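Long-range contact in PurR transcriptional regulator (Vibrio parahaemolyticus, PDB 3D8U), which probably binds regulatory DNA and controls transcription as a LacI/PurR-type regulator: residues B[230-235]-B[262-267]. Sequence-based numbering, arbitrary orientation. Where two conformers were deposited one is given.
Sequences TSAEFD and MGFKLK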
ATOM      1  N   THR B 230      -3.758 -19.640   3.544  1.00 79.07           N
ATOM      2  CA  THR B 230      -2.783 -20.206   2.647  1.00 79.14           C
ATOM      3  C   THR B 230      -2.516 -19.243   1.515  1.00 79.58           C
ATOM      4  O   THR B 230      -3.421 -18.879   0.781  1.00 81.39           O
ATOM      5  CB  THR B 230      -3.324 -21.511   2.058  1.00 78.86           C
ATOM      6  OG1 THR B 230      -3.324 -22.518   3.070  1.00 78.44           O
ATOM      7  CG2 THR B 230      -2.495 -21.978   0.879  1.00 78.03           C
ATOM      8  N   SER B 231      -1.274 -18.840   1.347  1.00 79.51           N
ATOM      9  CA  SER B 231      -0.953 -17.995   0.236  1.00 79.09           C
ATOM     10  C   SER B 231       0.482 -18.122  -0.230  1.00 78.30           C
ATOM     11  O   SER B 231       1.353 -18.682   0.450  1.00 78.13           O
ATOM     12  CB  SER B 231      -1.139 -16.569   0.667  1.00 79.90           C
ATOM     13  OG  SER B 231       0.144 -16.088   0.968  1.00 82.76           O
ATOM     14  N   ALA B 232       0.714 -17.523  -1.383  1.00 77.50           N
ATOM     15  CA  ALA B 232       2.006 -17.526  -2.029  1.00 77.20           C
ATOM     16  C   ALA B 232       2.708 -16.266  -1.644  1.00 76.88           C
ATOM     17  O   ALA B 232       2.101 -15.211  -1.669  1.00 77.33           O
ATOM     18  CB  ALA B 232       1.826 -17.550  -3.510  1.00 77.48           C
ATOM     19  N   GLU B 233       3.987 -16.365  -1.291  1.00 76.19           N
ATOM     20  CA  GLU B 233       4.728 -15.191  -0.885  1.00 75.41           C
ATOM     21  C   GLU B 233       5.933 -14.998  -1.751  1.00 74.48           C
ATOM     22  O   GLU B 233       6.388 -15.944  -2.361  1.00 74.51           O
ATOM     23  CB  GLU B 233       5.115 -15.296   0.576  1.00 76.01           C
ATOM     24  CG  GLU B 233       3.917 -15.123   1.497  1.00 77.18           C
ATOM     25  CD  GLU B 233       4.314 -15.151   2.929  1.00 78.27           C
ATOM     26  OE1 GLU B 233       5.520 -15.087   3.206  1.00 81.55           O
ATOM     27  OE2 GLU B 233       3.427 -15.241   3.787  1.00 79.79           O
ATOM     28  N   PHE B 234       6.425 -13.767  -1.821  1.00 73.35           N
ATOM     29  CA  PHE B 234       7.571 -13.443  -2.653  1.00 72.73           C
ATOM     30  C   PHE B 234       8.473 -12.546  -1.831  1.00 72.26           C
ATOM     31  O   PHE B 234       8.036 -11.970  -0.852  1.00 72.70           O
ATOM     32  CB  PHE B 234       7.150 -12.697  -3.930  1.00 73.07           C
ATOM     33  CG  PHE B 234       6.032 -13.358  -4.707  1.00 72.90           C
ATOM     34  CD1 PHE B 234       6.314 -14.191  -5.775  1.00 73.42           C
ATOM     35  CD2 PHE B 234       4.702 -13.112  -4.387  1.00 73.00           C
ATOM     36  CE1 PHE B 234       5.301 -14.788  -6.493  1.00 73.89           C
ATOM     37  CE2 PHE B 234       3.678 -13.714  -5.086  1.00 72.82           C
ATOM     38  CZ  PHE B 234       3.974 -14.544  -6.147  1.00 74.30           C
ATOM     39  N   ASP B 235       9.727 -12.417  -2.227  1.00 71.31           N
ATOM     40  CA  ASP B 235      10.656 -11.648  -1.461  1.00 70.69           C
ATOM     41  C   ASP B 235      11.085 -10.465  -2.312  1.00 70.98           C
ATOM     42  O   ASP B 235      12.134 -10.448  -2.920  1.00 71.04           O
ATOM     43  CB  ASP B 235      11.799 -12.547  -1.006  1.00 69.96           C
ATOM     44  CG  ASP B 235      12.833 -11.836  -0.147  1.00 70.55           C
ATOM     45  OD1 ASP B 235      13.831 -12.532   0.143  1.00 71.95           O
ATOM     46  OD2 ASP B 235      12.695 -10.627   0.228  1.00 67.91           O
HETATM   47  N   MSE B 262      13.935 -16.469 -10.022  1.00 93.48           N
HETATM   48  CA  MSE B 262      13.552 -16.142  -8.645  0.50 93.09           C
HETATM   49  C   MSE B 262      12.051 -16.335  -8.405  1.00 92.01           C
HETATM   50  O   MSE B 262      11.218 -15.642  -8.972  1.00 91.96           O
HETATM   51  CB  MSE B 262      14.038 -14.743  -8.218  0.50 93.68           C
HETATM   52  CG  MSE B 262      15.575 -14.558  -8.225  0.50 94.63           C
HETATM   53 SE   MSE B 262      16.609 -15.815  -7.108  0.40 98.13          SE
HETATM   54  CE  MSE B 262      18.435 -15.276  -7.588  0.50 95.11           C
ATOM     55  N   GLY B 263      11.736 -17.305  -7.547  1.00 90.14           N
ATOM     56  CA  GLY B 263      10.374 -17.766  -7.317  1.00 87.30           C
ATOM     57  C   GLY B 263       9.638 -17.306  -6.068  1.00 85.42           C
ATOM     58  O   GLY B 263       9.596 -16.123  -5.769  1.00 85.23           O
ATOM     59  N   PHE B 264       9.043 -18.256  -5.354  1.00 83.74           N
ATOM     60  CA  PHE B 264       8.054 -17.969  -4.323  1.00 82.47           C
ATOM     61  C   PHE B 264       7.903 -19.126  -3.341  1.00 82.34           C
ATOM     62  O   PHE B 264       8.292 -20.235  -3.640  1.00 82.98           O
ATOM     63  CB  PHE B 264       6.703 -17.675  -4.976  1.00 81.49           C
ATOM     64  CG  PHE B 264       6.019 -18.883  -5.496  1.00 80.32           C
ATOM     65  CD1 PHE B 264       6.406 -19.450  -6.715  1.00 79.28           C
ATOM     66  CD2 PHE B 264       4.990 -19.475  -4.778  1.00 79.03           C
ATOM     67  CE1 PHE B 264       5.767 -20.599  -7.220  1.00 77.25           C
ATOM     68  CE2 PHE B 264       4.350 -20.647  -5.287  1.00 79.12           C
ATOM     69  CZ  PHE B 264       4.752 -21.203  -6.503  1.00 76.56           C
ATOM     70  N   LYS B 265       7.345 -18.876  -2.164  1.00 82.06           N
ATOM     71  CA  LYS B 265       7.076 -19.971  -1.247  1.00 81.68           C
ATOM     72  C   LYS B 265       5.572 -20.025  -1.080  1.00 80.82           C
ATOM     73  O   LYS B 265       4.936 -18.977  -1.003  1.00 81.05           O
ATOM     74  CB  LYS B 265       7.735 -19.764   0.126  1.00 82.28           C
ATOM     75  CG  LYS B 265       8.957 -18.837   0.196  1.00 83.84           C
ATOM     76  CD  LYS B 265      10.206 -19.538  -0.265  1.00 88.56           C
ATOM     77  CE  LYS B 265      11.383 -18.573  -0.354  1.00 91.04           C
ATOM     78  NZ  LYS B 265      11.973 -18.221   0.975  1.00 92.95           N
ATOM     79  N   LEU B 266       5.022 -21.241  -1.045  1.00 79.21           N
ATOM     80  CA  LEU B 266       3.640 -21.491  -0.669  1.00 77.70           C
ATOM     81  C   LEU B 266       3.471 -21.825   0.831  1.00 77.78           C
ATOM     82  O   LEU B 266       3.499 -22.998   1.224  1.00 77.74           O
ATOM     83  CB  LEU B 266       3.096 -22.656  -1.475  1.00 77.15           C
ATOM     84  CG  LEU B 266       1.607 -22.809  -1.796  1.00 76.10           C
ATOM     85  CD1 LEU B 266       1.180 -24.234  -1.548  1.00 74.66           C
ATOM     86  CD2 LEU B 266       0.735 -21.869  -0.993  1.00 76.71           C
ATOM     87  N   LYS B 267       3.269 -20.791   1.648  1.00 77.57           N
ATOM     88  CA  LYS B 267       2.790 -20.902   3.041  1.00 77.41           C
ATOM     89  C   LYS B 267       1.402 -21.571   3.180  1.00 77.39           C
ATOM     90  O   LYS B 267       0.354 -20.928   2.951  1.00 77.20           O
ATOM     91  CB  LYS B 267       2.706 -19.492   3.666  1.00 77.53           C
ATOM     92  CG  LYS B 267       4.006 -18.708   3.624  1.00 77.59           C
ATOM     93  CD  LYS B 267       5.138 -19.524   4.265  1.00 76.62           C
ATOM     94  CE  LYS B 267       6.492 -18.996   3.865  1.00 76.35           C
ATOM     95  NZ  LYS B 267       7.512 -19.452   4.880  1.00 79.37           N
TER
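Glu233 and Lys265 hold each other through both backbone polar groups: Glu233 N donates to Lys265 O at 2.8 Å, almost straight at hydrogen (165°), and Lys265 N returns a bond to Glu233 O at 3.1 Å. Two residues along, Ser231 N reaches Lys267 O at 3.1 Å in a more bent bond. Between these two hydrogen-bonded pairs sits the non-hydrogen-bonded pair Ala232 and Leu266, where the CA atoms come to 4.5 Å and Ala232 CA directs a CH···O contact at Lys265 O.

Ser231, Glu233, Lys265 and Lys267 put their side chains on one face of this short antiparallel pairing. There the Glu233 side chain, extended beyond CG, crosses that of Lys267 at about a right angle, its carboxylate lying against Lys267 CG (OE2 to CG 3.5 Å). Lys267 NZ stays 5.1 Å from Glu233 OE1, which leaves the charged atoms out of contact, with perhaps a weak long-range attraction; OE2 has its salt bridge with Arg269.

Ala232 and Leu266 face the other way. Ala232 CB meets the Phe264 ring at CD2, 3.9 Å away, while Leu266 CD2 rests against Thr230 CG2, and Thr230 OG1 hydrogen-bonds to Thr272 and to the backbone of Arg269. Phe234 and Phe264 run side by side, pointing the same way, with Phe234 CE1 3.5 Å from Phe264 CB; both side chains also touch Val107 of helix 104-117.

Strand 231-233, beside the edge strand 212-215 of a four-stranded parallel sheet, leads into helix 236-251, with Asp235 at its N-cap, and the chain then returns as strand 265-267. In this two-lobed periplasmic-binding-protein fold, the antiparallel pair is consistent with two of the interlobe crossovers that form the hinge of LacI/PurR-type regulators.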